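Local coordinates for lipopolysaccharide export system protein LptH (PDB 4UU4), which binds lipopolysaccharide and is required for its translocation across the periplasm from the inner to the outer membrane, at residues Asn116-Ile121 against Tyr140-Gln145; Lys87-Glu92 against Leu107-Phe112. All blocks are in the same frame, centred on the assembly; numbering follows the deposited sequence.

Contact 1. Residues Asn116-Ile121 against Tyr140-Gln145; sequences NRVVLI and YDTQRQ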
loop_
_atom_site.group_PDB
_atom_site.type_symbol
_atom_site.label_atom_id
_atom_site.label_comp_id
_atom_site.label_asym_id
_atom_site.label_seq_id
_atom_site.Cartn_x
_atom_site.Cartn_y
_atom_site.Cartn_z
ATOM N N ASN A 116 -4.356 10.249 -0.380
ATOM C CA ASN A 116 -2.907 10.073 -0.505
ATOM C C ASN A 116 -2.317 9.406 0.739
ATOM O O ASN A 116 -1.374 9.924 1.347
ATOM C CB ASN A 116 -2.188 11.400 -0.782
ATOM C CG ASN A 116 -2.523 11.977 -2.144
ATOM O OD1 ASN A 116 -2.772 11.244 -3.102
ATOM N ND2 ASN A 116 -2.523 13.303 -2.237
ATOM N N ARG A 117 -2.888 8.266 1.122
ATOM C CA ARG A 117 -2.458 7.565 2.326
ATOM C C ARG A 117 -2.343 6.063 2.121
ATOM O O ARG A 117 -3.265 5.414 1.632
ATOM C CB ARG A 117 -3.404 7.864 3.491
ATOM C CG ARG A 117 -2.739 8.599 4.642
ATOM C CD ARG A 117 -3.746 9.383 5.463
ATOM N NE ARG A 117 -3.150 10.582 6.049
ATOM C CZ ARG A 117 -2.997 11.732 5.397
ATOM N NH1 ARG A 117 -3.390 11.835 4.135
ATOM N NH2 ARG A 117 -2.449 12.778 6.002
ATOM N N VAL A 118 -1.198 5.512 2.501
ATOM C CA VAL A 118 -0.976 4.076 2.400
ATOM C C VAL A 118 -0.708 3.483 3.777
ATOM O O VAL A 118 0.348 3.714 4.360
ATOM C CB VAL A 118 0.217 3.752 1.484
ATOM C CG1 VAL A 118 0.285 2.264 1.225
ATOM C CG2 VAL A 118 0.103 4.512 0.175
ATOM N N VAL A 119 -1.660 2.712 4.297
ATOM C CA VAL A 119 -1.479 2.101 5.611
ATOM C C VAL A 119 -1.126 0.613 5.539
ATOM O O VAL A 119 -1.854 -0.196 4.966
ATOM C CB VAL A 119 -2.679 2.355 6.553
ATOM C CG1 VAL A 119 -3.985 2.118 5.827
ATOM C CG2 VAL A 119 -2.581 1.487 7.797
ATOM N N LEU A 120 0.022 0.285 6.120
ATOM C CA LEU A 120 0.539 -1.072 6.173
ATOM C C LEU A 120 0.288 -1.640 7.562
ATOM O O LEU A 120 0.680 -1.043 8.560
ATOM C CB LEU A 120 2.042 -1.063 5.885
ATOM C CG LEU A 120 2.473 -0.243 4.664
ATOM C CD1 LEU A 120 3.495 0.815 5.044
ATOM C CD2 LEU A 120 3.028 -1.141 3.579
ATOM N N ILE A 121 -0.376 -2.788 7.624
ATOM C CA ILE A 121 -0.674 -3.431 8.896
ATOM C C ILE A 121 0.148 -4.716 8.877
ATOM O O ILE A 121 0.567 -5.180 7.810
ATOM C CB ILE A 121 -2.190 -3.442 9.187
ATOM C CG1 ILE A 121 -2.737 -2.014 9.230
ATOM C CG2 ILE A 121 -2.494 -4.158 10.493
ATOM C CD1 ILE A 121 -4.084 -1.901 9.910
ATOM N N TYR A 140 1.625 5.998 5.542
ATOM C CA TYR A 140 2.489 6.717 4.613
ATOM C C TYR A 140 1.746 7.727 3.741
ATOM O O TYR A 140 1.001 7.355 2.831
ATOM C CB TYR A 140 3.273 5.728 3.746
ATOM C CG TYR A 140 4.171 6.379 2.720
ATOM C CD1 TYR A 140 5.056 7.385 3.078
ATOM C CD2 TYR A 140 4.145 5.977 1.395
ATOM C CE1 TYR A 140 5.879 7.978 2.142
ATOM C CE2 TYR A 140 4.965 6.562 0.453
ATOM C CZ TYR A 140 5.827 7.560 0.830
ATOM O OH TYR A 140 6.643 8.145 -0.113
ATOM N N ASP A 141 1.956 9.006 4.033
ATOM C CA ASP A 141 1.471 10.081 3.182
ATOM C C ASP A 141 2.369 10.140 1.952
ATOM O O ASP A 141 3.569 10.352 2.069
ATOM C CB ASP A 141 1.506 11.410 3.941
ATOM C CG ASP A 141 0.815 12.538 3.193
ATOM O OD1 ASP A 141 1.096 12.735 1.992
ATOM O OD2 ASP A 141 -0.017 13.233 3.814
ATOM N N THR A 142 1.786 9.944 0.776
ATOM C CA THR A 142 2.558 9.943 -0.463
ATOM C C THR A 142 2.810 11.357 -0.980
ATOM O O THR A 142 3.657 11.567 -1.850
ATOM C CB THR A 142 1.852 9.130 -1.567
ATOM O OG1 THR A 142 0.584 9.727 -1.865
ATOM C CG2 THR A 142 1.643 7.688 -1.127
ATOM N N GLN A 143 2.070 12.324 -0.443
ATOM C CA GLN A 143 2.206 13.715 -0.864
ATOM C C GLN A 143 3.215 14.440 0.013
ATOM O O GLN A 143 4.235 14.922 -0.471
ATOM C CB GLN A 143 0.859 14.440 -0.812
ATOM C CG GLN A 143 0.868 15.803 -1.494
ATOM C CD GLN A 143 -0.050 16.805 -0.818
ATOM O OE1 GLN A 143 -0.542 16.563 0.282
ATOM N NE2 GLN A 143 -0.280 17.939 -1.475
ATOM N N ARG A 144 2.923 14.511 1.309
ATOM C CA ARG A 144 3.819 15.155 2.260
ATOM C C ARG A 144 5.067 14.303 2.473
ATOM O O ARG A 144 6.058 14.768 3.032
ATOM C CB ARG A 144 3.106 15.384 3.595
ATOM C CG ARG A 144 1.750 16.066 3.469
ATOM C CD ARG A 144 1.051 16.185 4.820
ATOM N NE ARG A 144 1.758 17.092 5.721
ATOM C CZ ARG A 144 1.392 17.340 6.975
ATOM N NH1 ARG A 144 0.320 16.748 7.487
ATOM N NH2 ARG A 144 2.100 18.181 7.720
ATOM N N GLN A 145 5.009 13.056 2.009
ATOM C CA GLN A 145 6.083 12.083 2.212
ATOM C C GLN A 145 6.404 11.887 3.696
ATOM O O GLN A 145 7.567 11.793 4.090
ATOM C CB GLN A 145 7.335 12.450 1.405
ATOM C CG GLN A 145 7.154 12.318 -0.102
ATOM C CD GLN A 145 8.423 12.617 -0.877
ATOM O OE1 GLN A 145 9.518 12.212 -0.483
ATOM N NE2 GLN A 145 8.281 13.331 -1.988
#
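Asp-141 carries its carboxylate toward Arg-117 because CG lies anti to the backbone N (chi1 -171°), while the arginine chain bends at chi3 and its guanidinium ends beside Asp-141. NH2 of Arg-117 and OD2 of Asp-141 come to 3.3 Å, but the two flat groups are turned 67° apart and OD2 sits well out of the guanidinium plane, with Asp-141 CG over one face of the guanidinium. This salt bridge therefore rests on charge alone, with no N-H aimed at the oxygen. The other carboxylate oxygen of Asp-141 is occupied locally: OD1 accepts from Gln-143 N nearly along its C-O axis, at 2.7 Å, an Asx turn, and from Arg-144 N, met from above the carboxylate plane, which extends it to an Asx motif. One aspartate thus ties the turn together and faces the arginine opposite.

The backbones run antiparallel. Val-118 and Tyr-140 form a hydrogen-bonded pair, each N reaching the other's O, and Arg-117 with Asp-141 is the non-hydrogen-bonded pair beside it. Past the strand end, Thr-142 N still donates to Asn-116 O at 3.2 Å, with an N-H...O angle of 158°. There the side chains of Asn-116 and Thr-142 cross at about a right angle, CB of the asparagine being 3.4 Å from OG1. On the face opposite the salt bridge, Val-118 CG2 meets Thr-142 CG2 at 3.8 Å and comes obliquely to the Tyr-140 ring.

Asn-116, with positive phi, and Arg-117 both face Phe-112 in a G1 beta bulge. Strand 117-121 joins 109-112 on one flank and 137-141 on the other. Val-118, Tyr-140 and Thr-142 pack against Tyr-91 of the second sheet, and the Tyr-140 hydroxyl bonds to Gln-93 of strand 89-93.

Contact 2. Residues Lys87-Glu92 against Leu107-Phe112; sequences KPAYYE and LTIQYF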
loop_
_atom_site.group_PDB
_atom_site.type_symbol
_atom_site.label_atom_id
_atom_site.label_comp_id
_atom_site.label_asym_id
_atom_site.label_seq_id
_atom_site.Cartn_x
_atom_site.Cartn_y
_atom_site.Cartn_z
ATOM N N LYS A 87 1.468 -12.321 1.152
ATOM C CA LYS A 87 2.451 -12.791 2.133
ATOM C C LYS A 87 3.891 -12.387 1.795
ATOM O O LYS A 87 4.704 -13.242 1.442
ATOM C CB LYS A 87 2.400 -14.318 2.264
ATOM C CG LYS A 87 1.049 -14.970 1.998
ATOM C CD LYS A 87 0.208 -15.073 3.257
ATOM C CE LYS A 87 -0.971 -16.009 3.047
ATOM N NZ LYS A 87 -1.772 -16.193 4.286
ATOM N N PRO A 88 4.226 -11.089 1.913
ATOM C CA PRO A 88 3.291 -10.005 2.221
ATOM C C PRO A 88 2.810 -9.308 0.957
ATOM O O PRO A 88 3.267 -9.601 -0.150
ATOM C CB PRO A 88 4.169 -9.042 3.019
ATOM C CG PRO A 88 5.494 -9.167 2.354
ATOM C CD PRO A 88 5.623 -10.631 2.005
ATOM N N ALA A 89 1.883 -8.379 1.138
ATOM C CA ALA A 89 1.506 -7.456 0.092
ATOM C C ALA A 89 2.596 -6.399 -0.039
ATOM O O ALA A 89 3.293 -6.061 0.943
ATOM C CB ALA A 89 0.179 -6.815 0.409
ATOM N N TYR A 90 2.719 -5.867 -1.252
ATOM C CA TYR A 90 3.831 -5.003 -1.625
ATOM C C TYR A 90 3.369 -3.697 -2.271
ATOM O O TYR A 90 2.505 -3.693 -3.141
ATOM C CB TYR A 90 4.754 -5.769 -2.576
ATOM C CG TYR A 90 5.898 -4.974 -3.166
ATOM C CD1 TYR A 90 6.963 -4.547 -2.374
ATOM C CD2 TYR A 90 5.930 -4.679 -4.520
ATOM C CE1 TYR A 90 8.017 -3.833 -2.917
ATOM C CE2 TYR A 90 6.978 -3.967 -5.071
ATOM C CZ TYR A 90 8.020 -3.547 -4.268
ATOM O OH TYR A 90 9.062 -2.836 -4.822
ATOM N N TYR A 91 3.956 -2.591 -1.828
ATOM C CA TYR A 91 3.709 -1.274 -2.404
ATOM C C TYR A 91 5.039 -0.701 -2.887
ATOM O O TYR A 91 6.043 -0.805 -2.198
ATOM C CB TYR A 91 3.084 -0.349 -1.353
ATOM C CG TYR A 91 2.950 1.103 -1.773
ATOM C CD1 TYR A 91 1.828 1.547 -2.454
ATOM C CD2 TYR A 91 3.935 2.034 -1.468
ATOM C CE1 TYR A 91 1.692 2.867 -2.836
ATOM C CE2 TYR A 91 3.808 3.361 -1.846
ATOM C CZ TYR A 91 2.682 3.770 -2.533
ATOM O OH TYR A 91 2.543 5.086 -2.915
ATOM N N GLU A 92 5.045 -0.100 -4.070
ATOM C CA GLU A 92 6.257 0.502 -4.609
ATOM C C GLU A 92 5.931 1.892 -5.132
ATOM O O GLU A 92 4.922 2.065 -5.805
ATOM C CB GLU A 92 6.798 -0.368 -5.744
ATOM C CG GLU A 92 8.196 0.006 -6.204
ATOM C CD GLU A 92 8.608 -0.719 -7.473
ATOM O OE1 GLU A 92 8.939 -1.921 -7.394
ATOM O OE2 GLU A 92 8.602 -0.083 -8.549
ATOM N N LEU A 107 1.353 -7.302 5.665
ATOM C CA LEU A 107 0.344 -8.339 5.508
ATOM C C LEU A 107 -0.935 -7.761 4.906
ATOM O O LEU A 107 -1.505 -8.349 3.992
ATOM C CB LEU A 107 0.072 -9.049 6.832
ATOM C CG LEU A 107 0.670 -10.457 6.927
ATOM C CD1 LEU A 107 2.098 -10.469 6.413
ATOM C CD2 LEU A 107 0.609 -10.997 8.354
ATOM N N THR A 108 -1.374 -6.605 5.397
ATOM C CA THR A 108 -2.462 -5.888 4.731
ATOM C C THR A 108 -2.007 -4.486 4.332
ATOM O O THR A 108 -1.398 -3.782 5.130
ATOM C CB THR A 108 -3.730 -5.805 5.610
ATOM O OG1 THR A 108 -4.199 -7.125 5.902
ATOM C CG2 THR A 108 -4.833 -5.032 4.903
ATOM N N ILE A 109 -2.283 -4.083 3.095
ATOM C CA ILE A 109 -1.957 -2.718 2.679
ATOM C C ILE A 109 -3.192 -2.011 2.138
ATOM O O ILE A 109 -3.875 -2.539 1.278
ATOM C CB ILE A 109 -0.857 -2.691 1.598
ATOM C CG1 ILE A 109 0.461 -3.251 2.137
ATOM C CG2 ILE A 109 -0.642 -1.270 1.089
ATOM C CD1 ILE A 109 1.577 -3.253 1.105
ATOM N N GLN A 110 -3.490 -0.821 2.639
ATOM C CA GLN A 110 -4.592 -0.046 2.081
ATOM C C GLN A 110 -4.062 1.213 1.421
ATOM O O GLN A 110 -3.326 1.979 2.038
ATOM C CB GLN A 110 -5.585 0.334 3.169
ATOM C CG GLN A 110 -6.098 -0.838 3.963
ATOM C CD GLN A 110 -6.903 -0.398 5.164
ATOM O OE1 GLN A 110 -6.344 -0.027 6.197
ATOM N NE2 GLN A 110 -8.225 -0.434 5.037
ATOM N N TYR A 111 -4.433 1.425 0.165
ATOM C CA TYR A 111 -4.039 2.628 -0.551
ATOM C C TYR A 111 -5.244 3.546 -0.697
ATOM O O TYR A 111 -6.057 3.395 -1.613
ATOM C CB TYR A 111 -3.415 2.282 -1.911
ATOM C CG TYR A 111 -3.063 3.483 -2.767
ATOM C CD1 TYR A 111 -2.546 4.644 -2.202
ATOM C CD2 TYR A 111 -3.239 3.451 -4.143
ATOM C CE1 TYR A 111 -2.228 5.739 -2.983
ATOM C CE2 TYR A 111 -2.921 4.537 -4.930
ATOM C CZ TYR A 111 -2.415 5.677 -4.349
ATOM O OH TYR A 111 -2.103 6.754 -5.144
ATOM N N PHE A 112 -5.358 4.482 0.240
ATOM C CA PHE A 112 -6.433 5.461 0.244
ATOM C C PHE A 112 -6.128 6.559 -0.774
ATOM O O PHE A 112 -5.625 7.622 -0.428
ATOM C CB PHE A 112 -6.603 6.059 1.646
ATOM C CG PHE A 112 -7.173 5.092 2.654
ATOM C CD1 PHE A 112 -8.546 4.951 2.801
ATOM C CD2 PHE A 112 -6.340 4.327 3.454
ATOM C CE1 PHE A 112 -9.074 4.064 3.727
ATOM C CE2 PHE A 112 -6.864 3.439 4.379
ATOM C CZ PHE A 112 -8.229 3.308 4.516
#
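Ile-109 reaches across to Ala-89 and Tyr-91, its CB directed at the 87-92 segment. From CB, the CG1 branch goes anti to the carbonyl carbon (chi1 -64°) and comes 4.0 Å from the Ala-89 methyl. The chain then runs on fully extended (chi2 180°), which places CD1 at the tip against the backbone between Ala-89 and Tyr-91. There CD1 lies 3.9 Å from Ala-89 CB and 4.1 Å from Tyr-91 CB, with the Ala-89 carbonyl beside it. One methyl thus fits between two side chains that point the same way off their strand.

At the end where both chains turn a corner, Pro-88, which follows a cis peptide, sets its CB 4.2 Å from Leu-107 CD1. The contact is one of apolar side chains, with the Ile-109 tip also on the 89-91 backbone: strands 89-92 and 109-112 approach to 8.2 Å between axes, at 38°, in different sheets. Ala-89 and Tyr-91 are backbone hydrogen-bonded to Gly-106 and Ala-104 of strand 102-106; strand 109-112 lies next to 117-121 in the other sheet, where Ile-109 touches Leu-120. Side chains of two antiparallel sheets meeting this way form the interior of the beta-jellyroll shared with E. coli Lpt proteins.

How the contacts relate
The centres of contacts 1 and 2 lie about 11 Å apart, and strands 109-112 and 117-121, consecutive in the chain, join them within one sheet. Two probable backbone hydrogen bonds stitch them: Phe-112 N to Arg-117 O at 2.7 Å, and Ile-121 N to Thr-108 O at 2.9 Å. Contact 1 is pairing within that sheet, continued into a turn; contact 2 joins the two sheets face to face. Thr-142 also touches Tyr-91, CG2 to OH 3.3 Å. Val-118, touching Tyr-91 and Tyr-111, and Ile-109, reaching Tyr-91, are both buried in the jellyroll interior, which, as in LptA-type proteins, probably receives the lipid of lipopolysaccharide.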